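Local coordinates for protein possible thiamine biosynthesis enzyme (Candida albicans, PDB 2X7Q) that is of unknown function but has a periplasmic binding protein fold and may bind a small solute, possibly one connected with thiamine biosynthesis, at residues A33-Y38 with I230-E235; G72-F77 with V280-T285; M133-A138 with V143-Q148; F155-D160 with D166-S171; E242-N247 with E253-W258. The protein carries 1 engineered substitution. All coordinates share one frame; numbering follows the deposited sequence.

Interaction 1 of 5, residues A33-Y38 with I230-E235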
# COMPACT_ATOMS: atom_id res chain seq x y z
N ALA A 33 -6.19 -17.78 -0.95
CA ALA A 33 -6.44 -18.12 -2.35
C ALA A 33 -5.52 -19.26 -2.78
O ALA A 33 -5.91 -20.11 -3.58
CB ALA A 33 -6.24 -16.90 -3.23
N GLN A 34 -4.30 -19.26 -2.25
CA GLN A 34 -3.33 -20.31 -2.55
C GLN A 34 -3.61 -21.55 -1.71
O GLN A 34 -3.52 -22.68 -2.20
CB GLN A 34 -1.90 -19.81 -2.28
CG GLN A 34 -0.81 -20.83 -2.56
CD GLN A 34 0.58 -20.32 -2.23
OE1 GLN A 34 1.33 -19.93 -3.12
NE2 GLN A 34 0.91 -20.31 -0.95
N GLN A 35 -3.95 -21.34 -0.44
CA GLN A 35 -4.27 -22.44 0.47
C GLN A 35 -5.44 -23.27 -0.05
O GLN A 35 -5.41 -24.50 -0.00
CB GLN A 35 -4.59 -21.90 1.86
CG GLN A 35 -4.90 -22.98 2.89
CD GLN A 35 -5.45 -22.42 4.19
OE1 GLN A 35 -4.76 -22.37 5.21
NE2 GLN A 35 -6.70 -21.97 4.16
N GLN A 36 -6.47 -22.59 -0.54
CA GLN A 36 -7.66 -23.26 -1.04
C GLN A 36 -7.51 -23.65 -2.51
O GLN A 36 -8.44 -24.19 -3.11
CB GLN A 36 -8.89 -22.37 -0.85
CG GLN A 36 -9.15 -21.98 0.60
CD GLN A 36 -9.39 -23.18 1.49
OE1 GLN A 36 -8.84 -23.27 2.59
NE2 GLN A 36 -10.22 -24.10 1.03
N GLY A 37 -6.34 -23.38 -3.07
CA GLY A 37 -6.04 -23.77 -4.44
C GLY A 37 -6.88 -23.07 -5.49
O GLY A 37 -7.16 -23.64 -6.54
N TYR A 38 -7.27 -21.83 -5.21
CA TYR A 38 -8.06 -21.06 -6.16
C TYR A 38 -7.25 -20.71 -7.41
O TYR A 38 -7.80 -20.65 -8.51
CB TYR A 38 -8.60 -19.78 -5.52
CG TYR A 38 -9.61 -20.01 -4.42
CD1 TYR A 38 -10.71 -20.83 -4.64
CD2 TYR A 38 -9.48 -19.40 -3.18
CE1 TYR A 38 -11.65 -21.05 -3.65
CE2 TYR A 38 -10.41 -19.61 -2.18
CZ TYR A 38 -11.49 -20.43 -2.42
OH TYR A 38 -12.42 -20.64 -1.43
N ILE A 230 -10.69 -13.29 -1.28
CA ILE A 230 -11.27 -12.26 -0.44
C ILE A 230 -12.56 -12.76 0.22
O ILE A 230 -12.79 -12.52 1.41
CB ILE A 230 -11.58 -10.98 -1.24
CG1 ILE A 230 -10.29 -10.30 -1.68
CG2 ILE A 230 -12.44 -10.03 -0.42
CD1 ILE A 230 -10.50 -9.03 -2.47
N GLN A 231 -13.39 -13.45 -0.55
CA GLN A 231 -14.63 -14.00 -0.02
C GLN A 231 -14.36 -15.02 1.08
O GLN A 231 -15.02 -15.02 2.11
CB GLN A 231 -15.47 -14.63 -1.14
CG GLN A 231 -16.80 -15.21 -0.67
CD GLN A 231 -17.61 -15.83 -1.79
OE1 GLN A 231 -17.18 -15.84 -2.94
NE2 GLN A 231 -18.78 -16.34 -1.46
N TYR A 232 -13.38 -15.89 0.85
CA TYR A 232 -13.00 -16.88 1.85
C TYR A 232 -12.58 -16.18 3.14
O TYR A 232 -13.04 -16.54 4.22
CB TYR A 232 -11.87 -17.77 1.34
CG TYR A 232 -11.54 -18.92 2.26
CD1 TYR A 232 -10.66 -18.77 3.32
CD2 TYR A 232 -12.13 -20.17 2.08
CE1 TYR A 232 -10.36 -19.82 4.17
CE2 TYR A 232 -11.84 -21.23 2.92
CZ TYR A 232 -10.96 -21.05 3.96
OH TYR A 232 -10.67 -22.10 4.80
N TYR A 233 -11.71 -15.19 3.02
CA TYR A 233 -11.27 -14.40 4.16
C TYR A 233 -12.47 -13.85 4.93
O TYR A 233 -12.55 -13.98 6.14
CB TYR A 233 -10.36 -13.26 3.71
CG TYR A 233 -10.17 -12.19 4.76
CD1 TYR A 233 -9.17 -12.30 5.72
CD2 TYR A 233 -10.99 -11.06 4.79
CE1 TYR A 233 -9.00 -11.32 6.69
CE2 TYR A 233 -10.83 -10.08 5.75
CZ TYR A 233 -9.83 -10.22 6.69
OH TYR A 233 -9.66 -9.24 7.65
N ASN A 234 -13.39 -13.23 4.20
CA ASN A 234 -14.59 -12.65 4.79
C ASN A 234 -15.42 -13.67 5.57
O ASN A 234 -16.06 -13.33 6.56
CB ASN A 234 -15.45 -11.99 3.72
CG ASN A 234 -14.91 -10.65 3.28
OD1 ASN A 234 -14.02 -10.08 3.91
ND2 ASN A 234 -15.45 -10.12 2.18
N GLU A 235 -15.39 -14.92 5.12
CA GLU A 235 -16.20 -15.97 5.73
C GLU A 235 -15.41 -16.78 6.76
O GLU A 235 -15.95 -17.66 7.42
CB GLU A 235 -16.76 -16.91 4.65
CG GLU A 235 -17.63 -16.20 3.62
CD GLU A 235 -18.08 -17.13 2.51
OE1 GLU A 235 -17.62 -18.29 2.48
OE2 GLU A 235 -18.90 -16.70 1.67
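Tyr232 shows how one aromatic side chain can hold a helix against the C-terminal end of another by contact alone. Its CB lies near the plane of the Tyr38 ring, at the ring's edge, 4.2 Å from Tyr38 CE2. One bond further on, the ring begins, carried across to the other segment with CG anti to the backbone N (chi1 -173°), and its CD2 comes 3.6 Å from Tyr38 OH. Over one face of the Tyr232 ring sits Gln36, whose CG makes a CH-pi contact 3.8 Å from the ring centroid. The Gln36 chain bends at chi2, laying its amide over the same ring with the two planes 15° apart, and CD of Gln36 is 3.4 Å from CE2 of Tyr232. At the far end Tyr232 OH is hydrogen-bonded to Glu239 of the following helix, 237-247. The amide stacked on the ring has its own tie: Gln36 OE1 accepts Gln35 NE2 at 3.0 Å on an in-plane lone pair, which limits rotation of the Gln36 amide. Tyr38 N returns to Ala33 O at 2.7 Å as the chain turns through Gly37 with positive phi, the Schellman motif that closes helix 28-35.

Interaction 2 of 5, residues G72-F77 with V280-T285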
# COMPACT_ATOMS: atom_id res chain seq x y z
N GLY A 72 0.28 -3.05 -4.07
CA GLY A 72 0.86 -2.04 -3.20
C GLY A 72 -0.07 -0.88 -2.88
O GLY A 72 -1.25 -0.89 -3.25
N LEU A 73 0.46 0.12 -2.19
CA LEU A 73 -0.33 1.28 -1.79
C LEU A 73 -0.77 2.11 -2.99
O LEU A 73 -0.02 2.26 -3.96
CB LEU A 73 0.44 2.14 -0.79
CG LEU A 73 0.86 1.45 0.51
CD1 LEU A 73 1.68 2.38 1.39
CD2 LEU A 73 -0.37 0.95 1.27
N THR A 74 -1.98 2.65 -2.92
CA THR A 74 -2.56 3.41 -4.01
C THR A 74 -1.73 4.63 -4.41
O THR A 74 -1.38 4.79 -5.57
CB THR A 74 -4.00 3.87 -3.67
OG1 THR A 74 -4.82 2.72 -3.41
CG2 THR A 74 -4.60 4.66 -4.83
N GLU A 75 -1.41 5.48 -3.44
CA GLU A 75 -0.71 6.73 -3.73
C GLU A 75 0.63 6.49 -4.41
O GLU A 75 1.07 7.30 -5.22
CB GLU A 75 -0.52 7.57 -2.46
CG GLU A 75 0.49 7.00 -1.46
CD GLU A 75 -0.13 6.00 -0.51
OE1 GLU A 75 -1.33 5.70 -0.66
OE2 GLU A 75 0.59 5.51 0.39
N ALA A 76 1.27 5.37 -4.09
CA ALA A 76 2.57 5.03 -4.67
C ALA A 76 2.48 4.91 -6.19
O ALA A 76 3.33 5.43 -6.91
CB ALA A 76 3.09 3.73 -4.06
N PHE A 77 1.45 4.21 -6.66
CA PHE A 77 1.27 3.98 -8.09
C PHE A 77 0.70 5.21 -8.79
O PHE A 77 1.13 5.57 -9.89
CB PHE A 77 0.37 2.77 -8.34
CG PHE A 77 0.95 1.47 -7.83
CD1 PHE A 77 1.95 0.83 -8.54
CD2 PHE A 77 0.49 0.90 -6.66
CE1 PHE A 77 2.49 -0.37 -8.08
CE2 PHE A 77 1.02 -0.29 -6.19
CZ PHE A 77 2.02 -0.92 -6.90
N VAL A 280 -9.41 10.70 -8.30
CA VAL A 280 -9.76 12.08 -7.95
C VAL A 280 -9.21 12.53 -6.60
O VAL A 280 -8.41 13.46 -6.52
CB VAL A 280 -11.29 12.30 -7.97
CG1 VAL A 280 -11.63 13.71 -7.53
CG2 VAL A 280 -11.85 12.01 -9.35
N LYS A 281 -9.64 11.86 -5.53
CA LYS A 281 -9.21 12.21 -4.18
C LYS A 281 -7.69 12.13 -4.03
O LYS A 281 -7.08 12.98 -3.37
CB LYS A 281 -9.89 11.31 -3.14
CG LYS A 281 -11.41 11.33 -3.17
CD LYS A 281 -12.00 10.34 -2.17
CE LYS A 281 -12.10 10.92 -0.77
NZ LYS A 281 -13.26 11.84 -0.61
N THR A 282 -7.08 11.12 -4.63
CA THR A 282 -5.64 10.92 -4.53
C THR A 282 -4.86 12.08 -5.14
O THR A 282 -3.96 12.63 -4.50
CB THR A 282 -5.19 9.60 -5.20
OG1 THR A 282 -5.89 8.50 -4.61
CG2 THR A 282 -3.69 9.40 -5.04
N LYS A 283 -5.22 12.46 -6.36
CA LYS A 283 -4.52 13.53 -7.07
C LYS A 283 -4.77 14.89 -6.42
O LYS A 283 -3.84 15.69 -6.28
CB LYS A 283 -4.96 13.57 -8.54
CG LYS A 283 -6.32 14.22 -8.76
CD LYS A 283 -6.74 14.21 -10.23
CE LYS A 283 -8.05 14.97 -10.41
NZ LYS A 283 -8.92 14.36 -11.45
N ASP A 284 -6.01 15.14 -6.03
CA ASP A 284 -6.39 16.42 -5.44
C ASP A 284 -5.73 16.62 -4.08
O ASP A 284 -5.38 17.74 -3.71
CB ASP A 284 -7.92 16.52 -5.31
CG ASP A 284 -8.60 16.67 -6.65
OD1 ASP A 284 -7.90 16.81 -7.67
OD2 ASP A 284 -9.85 16.65 -6.69
N THR A 285 -5.57 15.54 -3.33
CA THR A 285 -4.94 15.61 -2.01
C THR A 285 -3.44 15.83 -2.13
O THR A 285 -2.88 16.71 -1.47
CB THR A 285 -5.19 14.33 -1.18
OG1 THR A 285 -6.60 14.19 -0.94
CG2 THR A 285 -4.46 14.41 0.14
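Thr282 meets the first helical turn after strand 69-73 with both branches of its side chain, facing Thr74 and Glu75. Its CG2 stands anti to the backbone N and approaches the backbone side of Glu75, 4.2 Å from Glu75 CA and 4.5 Å from Glu75 CB. Its OG1, beside the backbone N (chi1 -58°), lies 4.1 Å from Thr74 CG2 but is hydrogen-bonded back to Ile278 O in its own helix. Thr74 has almost the same torsion, chi1 -59°, which sends its methyl toward Thr282 and leaves OG1 for Ser201 O. Glu75 is folded differently: with CG between the backbone N and carbonyl carbon (chi1 71°) and a second bend at chi2, the carboxylate swings away from Thr282, and OE1 takes the indole N-H of Trp200. That tryptophan also touches Thr74 and Thr282, so it packs beside both helices. In the fold, helix 275-289 covers the strand-to-helix turn of the first sheet, where Gly72 pairs by backbone with Val204 of strand 203-208. No hydrogen bond joins 72-77 to 280-285. Methyl and backbone contacts bring the buried surfaces together, while the threonine hydroxyls and Glu75 OE1 are satisfied elsewhere.

Interaction 3 of 5, residues M133-A138 with V143-Q148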
# COMPACT_ATOMS: atom_id res chain seq x y z
N MSE A 133 2.84 10.79 3.08
CA MSE A 133 1.84 11.09 4.10
C MSE A 133 2.28 12.21 5.04
O MSE A 133 1.44 12.83 5.70
CB MSE A 133 1.49 9.83 4.90
CG MSE A 133 0.69 8.80 4.13
SE MSE A 133 -0.98 9.54 3.45
CE MSE A 133 -1.76 10.13 5.12
N SER A 134 3.58 12.46 5.12
CA SER A 134 4.08 13.53 5.97
C SER A 134 3.62 14.88 5.43
O SER A 134 3.35 15.80 6.19
CB SER A 134 5.61 13.49 6.07
OG SER A 134 6.22 13.94 4.88
N PHE A 135 3.53 14.98 4.10
CA PHE A 135 3.04 16.18 3.45
C PHE A 135 1.54 16.35 3.70
O PHE A 135 1.07 17.44 4.03
CB PHE A 135 3.32 16.14 1.95
CG PHE A 135 4.77 16.31 1.60
CD1 PHE A 135 5.66 15.25 1.70
CD2 PHE A 135 5.25 17.54 1.16
CE1 PHE A 135 6.99 15.41 1.38
CE2 PHE A 135 6.58 17.70 0.83
CZ PHE A 135 7.46 16.64 0.94
N VAL A 136 0.79 15.26 3.52
CA VAL A 136 -0.65 15.28 3.75
C VAL A 136 -0.96 15.69 5.18
O VAL A 136 -1.85 16.51 5.42
CB VAL A 136 -1.28 13.90 3.45
CG1 VAL A 136 -2.75 13.89 3.81
CG2 VAL A 136 -1.07 13.53 1.99
N LEU A 137 -0.22 15.13 6.13
CA LEU A 137 -0.38 15.47 7.55
C LEU A 137 -0.08 16.94 7.81
O LEU A 137 -0.83 17.62 8.50
CB LEU A 137 0.53 14.59 8.40
CG LEU A 137 0.51 14.89 9.90
CD1 LEU A 137 -0.89 14.70 10.47
CD2 LEU A 137 1.52 14.03 10.64
N ALA A 138 1.02 17.42 7.24
CA ALA A 138 1.42 18.81 7.39
C ALA A 138 0.32 19.77 6.92
O ALA A 138 0.06 20.78 7.56
CB ALA A 138 2.72 19.08 6.64
N VAL A 143 0.40 23.59 9.10
CA VAL A 143 1.80 23.97 9.10
C VAL A 143 2.42 23.71 7.73
O VAL A 143 1.91 22.90 6.96
CB VAL A 143 2.60 23.21 10.18
CG1 VAL A 143 2.02 23.49 11.55
CG2 VAL A 143 2.59 21.72 9.89
N PRO A 144 3.52 24.41 7.41
CA PRO A 144 4.21 24.19 6.14
C PRO A 144 4.81 22.79 6.07
O PRO A 144 5.19 22.24 7.10
CB PRO A 144 5.33 25.24 6.16
CG PRO A 144 5.55 25.53 7.61
CD PRO A 144 4.19 25.43 8.24
N SER A 145 4.88 22.23 4.87
CA SER A 145 5.43 20.89 4.68
C SER A 145 6.85 20.78 5.22
O SER A 145 7.59 21.76 5.24
CB SER A 145 5.41 20.52 3.20
OG SER A 145 6.22 21.40 2.44
N PHE A 146 7.21 19.58 5.69
CA PHE A 146 8.52 19.35 6.27
C PHE A 146 9.60 19.27 5.19
O PHE A 146 9.33 18.87 4.07
CB PHE A 146 8.51 18.07 7.12
CG PHE A 146 7.37 18.01 8.10
CD1 PHE A 146 6.21 17.32 7.80
CD2 PHE A 146 7.46 18.64 9.33
CE1 PHE A 146 5.16 17.26 8.70
CE2 PHE A 146 6.42 18.58 10.24
CZ PHE A 146 5.27 17.89 9.92
N ASP A 147 10.82 19.68 5.54
CA ASP A 147 11.93 19.68 4.59
C ASP A 147 13.16 18.94 5.11
O ASP A 147 14.16 18.81 4.41
CB ASP A 147 12.29 21.11 4.19
CG ASP A 147 12.51 22.02 5.38
OD1 ASP A 147 13.18 21.59 6.35
OD2 ASP A 147 12.04 23.18 5.34
N GLN A 148 13.08 18.47 6.35
CA GLN A 148 14.15 17.66 6.93
C GLN A 148 13.75 16.19 6.96
O GLN A 148 12.86 15.80 7.72
CB GLN A 148 14.48 18.14 8.35
CG GLN A 148 15.11 19.53 8.41
CD GLN A 148 15.63 19.87 9.79
OE1 GLN A 148 16.73 19.45 10.17
NE2 GLN A 148 14.86 20.63 10.55
O HOH W 1 6.14 16.97 4.53
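A beta-alpha-beta crossover supplies this contact: strand 120-123 leads into helix 129-141, and the chain then folds back along the helix through 143-148 to reach strand 148-151, the parallel neighbour of 120-123. Ala138 takes the most contacts on the helix side. Its CB is 3.7 Å from Phe146 CE1 and 3.8 Å from Ser145 CA, and Val143 CG2 lies 4.2 Å away on the same methyl. A weak backbone bond, Val143 N to Ala138 O, links the helix to the returning chain. The Phe146 ring, with CG anti to the carbonyl carbon (chi1 -50°), is pushed between helix and sheet, where it also touches Leu118 and Ile121; Ser134 O lies in the ring plane, 3.4 Å from the CE1 edge. In this crossover of the two-lobed binding-protein fold, the ring packs under the helix, against strand 120-123. Further out, Ser145 CB rests 3.6 Å from Phe135 CD2, meeting that ring obliquely. One water joins the two segments: it donates to Ser134 OG at 3.1 Å and accepts Phe146 N, and its oxygen sits above the centre of one face of the Phe135 ring. Ser134 OG is hydrogen-bonded to Tyr131 O as well, one turn earlier in helix 129-141, while Tyr131 meets the Phe135 ring edge-to-face.

Interaction 4 of 5, residues F155-D160 with D166-S171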
# COMPACT_ATOMS: atom_id res chain seq x y z
N PHE A 155 11.98 -0.33 9.29
CA PHE A 155 11.11 0.02 10.42
C PHE A 155 11.86 0.15 11.74
O PHE A 155 11.58 1.05 12.53
CB PHE A 155 9.98 -1.01 10.55
CG PHE A 155 8.97 -0.68 11.61
CD1 PHE A 155 8.39 -1.68 12.37
CD2 PHE A 155 8.60 0.63 11.85
CE1 PHE A 155 7.46 -1.38 13.35
CE2 PHE A 155 7.67 0.94 12.83
CZ PHE A 155 7.10 -0.07 13.58
N LYS A 156 12.82 -0.75 11.97
CA LYS A 156 13.59 -0.72 13.21
C LYS A 156 14.43 0.55 13.31
O LYS A 156 14.45 1.21 14.35
CB LYS A 156 14.48 -1.95 13.33
CG LYS A 156 15.29 -1.99 14.63
CD LYS A 156 16.21 -3.19 14.69
CE LYS A 156 17.02 -3.20 15.98
N ASN A 157 15.14 0.87 12.23
CA ASN A 157 15.95 2.08 12.18
C ASN A 157 15.11 3.32 12.48
O ASN A 157 15.59 4.27 13.09
CB ASN A 157 16.63 2.22 10.82
CG ASN A 157 17.80 1.27 10.65
OD1 ASN A 157 18.21 0.60 11.60
ND2 ASN A 157 18.36 1.21 9.45
N LEU A 158 13.86 3.31 12.03
CA LEU A 158 12.94 4.41 12.29
C LEU A 158 12.65 4.55 13.78
O LEU A 158 12.59 5.66 14.31
CB LEU A 158 11.63 4.21 11.52
CG LEU A 158 11.70 4.41 10.00
CD1 LEU A 158 10.43 3.91 9.33
CD2 LEU A 158 11.96 5.87 9.65
N ARG A 159 12.48 3.42 14.46
CA ARG A 159 12.23 3.42 15.89
C ARG A 159 13.47 3.85 16.67
O ARG A 159 13.37 4.62 17.63
CB ARG A 159 11.77 2.04 16.36
CG ARG A 159 10.49 1.54 15.70
CD ARG A 159 9.91 0.36 16.46
NE ARG A 159 10.88 -0.71 16.64
CZ ARG A 159 11.04 -1.73 15.80
NH1 ARG A 159 10.31 -1.80 14.70
NH2 ARG A 159 11.95 -2.66 16.05
N ASP A 160 14.63 3.36 16.26
CA ASP A 160 15.88 3.73 16.90
C ASP A 160 16.19 5.21 16.69
O ASP A 160 16.73 5.88 17.57
CB ASP A 160 17.04 2.88 16.36
CG ASP A 160 16.93 1.42 16.77
OD1 ASP A 160 16.07 1.10 17.62
OD2 ASP A 160 17.71 0.60 16.25
N ASP A 166 22.34 5.35 19.04
CA ASP A 166 23.61 5.43 18.33
C ASP A 166 23.57 4.58 17.07
O ASP A 166 22.88 3.56 17.02
CB ASP A 166 24.76 4.98 19.23
CG ASP A 166 24.98 5.92 20.40
OD1 ASP A 166 24.89 7.15 20.21
OD2 ASP A 166 25.26 5.43 21.52
N GLY A 167 24.32 4.99 16.05
CA GLY A 167 24.41 4.23 14.81
C GLY A 167 23.52 4.76 13.71
O GLY A 167 23.72 4.44 12.53
N VAL A 168 22.53 5.57 14.07
CA VAL A 168 21.61 6.14 13.10
C VAL A 168 21.36 7.63 13.36
O VAL A 168 21.53 8.11 14.48
CB VAL A 168 20.25 5.41 13.10
CG1 VAL A 168 20.43 3.94 12.79
CG2 VAL A 168 19.56 5.60 14.45
N GLU A 169 20.96 8.35 12.31
CA GLU A 169 20.62 9.76 12.44
C GLU A 169 19.33 9.93 13.24
O GLU A 169 18.43 9.09 13.17
CB GLU A 169 20.47 10.41 11.06
CG GLU A 169 21.79 10.58 10.30
CD GLU A 169 21.60 11.18 8.92
OE1 GLU A 169 20.70 10.73 8.19
OE2 GLU A 169 22.38 12.08 8.56
N GLY A 170 19.24 11.01 14.00
CA GLY A 170 18.08 11.26 14.84
C GLY A 170 16.91 11.84 14.08
O GLY A 170 17.08 12.49 13.05
N SER A 171 15.70 11.60 14.60
CA SER A 171 14.49 12.13 13.99
C SER A 171 13.49 12.53 15.08
O SER A 171 13.58 12.07 16.22
CB SER A 171 13.85 11.10 13.06
OG SER A 171 14.72 10.79 11.98
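Asn157 and Val168 mark the closest backbone approach, their CA atoms 7.0 Å apart, between the opening turns of helix 155-162 and the largely extended chain that leads on to strand 173-177. Helix and returning chain lie between strands 148-151 and 173-177, parallel strands of the second lobe's sheet. Gly167, with a positive phi of 99°, bends that chain, and Val168 follows in an extended conformation that turns its side chain to the helix. There it is set across two residues one turn apart. CG1, anti to the carbonyl carbon, comes 4.2 Å from Asn157 OD1, and the two side chains cross at a slant. CG2, between the backbone N and the carbonyl carbon, meets Asp160, 4.1 Å from its carbonyl C and 4.2 Å from its CB. Asn157 divides its amide: OD1 faces the valine while ND2 donates to Leu152 O. Nearby, Ser161 OG is hydrogen-bonded to Glu169 O and to Ser171 OG. The contact rests on one valine against an amide oxygen and carbon atoms of Asp160. With no hydrogen bond or charge pair across it, this is a van der Waals contact at the surface, and polar ties between loop and helix include those of Ser161.

Interaction 5 of 5, residues E242-N247 with E253-W258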
# COMPACT_ATOMS: atom_id res chain seq x y z
N GLU A 242 -5.71 -16.29 13.14
CA GLU A 242 -4.70 -17.27 13.50
C GLU A 242 -3.50 -17.19 12.57
O GLU A 242 -2.36 -17.20 13.02
CB GLU A 242 -5.29 -18.69 13.48
CG GLU A 242 -4.31 -19.77 13.92
CD GLU A 242 -4.90 -21.17 13.81
OE1 GLU A 242 -5.80 -21.38 12.98
OE2 GLU A 242 -4.44 -22.07 14.56
N TYR A 243 -3.76 -17.12 11.27
CA TYR A 243 -2.71 -17.05 10.27
C TYR A 243 -1.83 -15.82 10.46
O TYR A 243 -0.60 -15.92 10.46
CB TYR A 243 -3.31 -17.03 8.86
CG TYR A 243 -2.33 -16.60 7.78
CD1 TYR A 243 -1.36 -17.47 7.31
CD2 TYR A 243 -2.38 -15.32 7.24
CE1 TYR A 243 -0.46 -17.08 6.33
CE2 TYR A 243 -1.49 -14.92 6.26
CZ TYR A 243 -0.54 -15.81 5.81
OH TYR A 243 0.35 -15.42 4.83
N ILE A 244 -2.46 -14.66 10.62
CA ILE A 244 -1.74 -13.40 10.75
C ILE A 244 -0.87 -13.38 12.00
O ILE A 244 0.28 -12.95 11.94
CB ILE A 244 -2.70 -12.20 10.80
CG1 ILE A 244 -3.51 -12.11 9.51
CG2 ILE A 244 -1.94 -10.91 11.05
CD1 ILE A 244 -4.52 -10.99 9.50
N SER A 245 -1.41 -13.84 13.11
CA SER A 245 -0.71 -13.78 14.39
C SER A 245 0.37 -14.85 14.52
O SER A 245 1.28 -14.71 15.34
CB SER A 245 -1.70 -13.89 15.55
OG SER A 245 -2.43 -15.11 15.49
N SER A 246 0.29 -15.89 13.71
CA SER A 246 1.24 -17.00 13.79
C SER A 246 2.34 -16.91 12.73
O SER A 246 3.35 -17.61 12.82
CB SER A 246 0.51 -18.34 13.69
OG SER A 246 -0.10 -18.50 12.43
N ASN A 247 2.14 -16.06 11.73
CA ASN A 247 3.10 -15.92 10.65
C ASN A 247 3.64 -14.50 10.49
O ASN A 247 4.70 -14.29 9.90
CB ASN A 247 2.49 -16.40 9.33
CG ASN A 247 2.20 -17.88 9.33
OD1 ASN A 247 3.05 -18.70 8.97
ND2 ASN A 247 0.98 -18.24 9.72
N GLU A 253 -4.81 -10.51 19.38
CA GLU A 253 -5.73 -9.43 19.74
C GLU A 253 -5.65 -8.27 18.76
O GLU A 253 -6.68 -7.77 18.30
CB GLU A 253 -5.47 -8.94 21.17
CG GLU A 253 -5.89 -9.92 22.25
CD GLU A 253 -4.73 -10.73 22.80
OE1 GLU A 253 -3.57 -10.29 22.65
OE2 GLU A 253 -4.98 -11.82 23.37
N ASP A 254 -4.43 -7.83 18.45
CA ASP A 254 -4.24 -6.73 17.51
C ASP A 254 -4.69 -7.11 16.11
O ASP A 254 -5.21 -6.29 15.37
CB ASP A 254 -2.78 -6.27 17.51
CG ASP A 254 -2.38 -5.58 18.79
OD1 ASP A 254 -3.27 -5.35 19.64
OD2 ASP A 254 -1.19 -5.25 18.95
N ALA A 255 -4.47 -8.37 15.74
CA ALA A 255 -4.91 -8.88 14.45
C ALA A 255 -6.43 -8.84 14.38
O ALA A 255 -7.00 -8.51 13.34
CB ALA A 255 -4.40 -10.30 14.24
N LYS A 256 -7.08 -9.19 15.49
CA LYS A 256 -8.54 -9.17 15.56
C LYS A 256 -9.09 -7.76 15.40
O LYS A 256 -10.04 -7.54 14.65
CB LYS A 256 -9.01 -9.77 16.89
CG LYS A 256 -10.52 -9.77 17.06
CD LYS A 256 -10.93 -10.36 18.40
CE LYS A 256 -12.44 -10.34 18.56
NZ LYS A 256 -12.86 -10.92 19.87
N GLU A 257 -8.48 -6.81 16.09
CA GLU A 257 -8.91 -5.41 16.00
C GLU A 257 -8.83 -4.91 14.56
O GLU A 257 -9.70 -4.18 14.11
CB GLU A 257 -8.05 -4.53 16.92
CG GLU A 257 -8.48 -3.07 16.95
CD GLU A 257 -7.59 -2.22 17.83
OE1 GLU A 257 -6.78 -2.80 18.59
OE2 GLU A 257 -7.70 -0.98 17.78
N TRP A 258 -7.79 -5.33 13.85
CA TRP A 258 -7.58 -4.91 12.47
C TRP A 258 -8.68 -5.42 11.54
O TRP A 258 -9.13 -4.71 10.65
CB TRP A 258 -6.21 -5.37 11.97
CG TRP A 258 -6.04 -5.24 10.49
CD1 TRP A 258 -5.72 -4.11 9.80
CD2 TRP A 258 -6.17 -6.28 9.52
NE1 TRP A 258 -5.64 -4.38 8.45
CE2 TRP A 258 -5.92 -5.71 8.26
CE3 TRP A 258 -6.47 -7.64 9.59
CZ2 TRP A 258 -5.96 -6.45 7.08
CZ3 TRP A 258 -6.52 -8.38 8.42
CH2 TRP A 258 -6.26 -7.78 7.18
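This is a buried apolar contact between two consecutive helices, 237-247 and 252-259, which form an alpha-hairpin after the last strands of the periplasmic-binding-protein fold. Ile244 does most of the work on the first helix. Its CG2, anti to the backbone N, meets Ala255 CB at 4.1 Å, where the small alanine leaves room for the two helices to come together. The other branch follows chi1 -62° and runs on, extended, to CD1 near the Trp258 ring. Trp258 in turn sits among His25, Phe26 and Phe179, stacked on the first and edge-to-face with the other two; a bound glycerol, probably from crystallisation, lies about 4 Å from its side chain. Because Phe179 lies in the first turn of the helix that follows strand 173-177 of the second sheet, this tryptophan joins parts of both lobes. At the closest point Ile244 CD1 approaches the indole obliquely, 3.5 Å from Trp258 CZ3 and 3.9 Å from CE3.

How the interactions relate
Buried and surface contacts divide here along chemical lines. Interactions 2 and 5 are buried, and methyl or aromatic packing carries them; interactions 1 and 4 lie at the surface, where polar side chains meet an aromatic ring or a lone valine. Interaction 3 is partly buried and alone has a direct hydrogen bond, a weak one, and a bridging water across its segments. Interactions 3 and 4 both concern the lobe built on the sheet of strands 148-151 to 190-197, and each packs a helix against the chain returning to that sheet. Interactions 1 and 5 touch through Tyr233 OH and Trp258 CZ3, 3.4 Å apart. Interactions 2 and 3 touch through Thr285 CG2 and Val136 CG2, 4.0 Å apart.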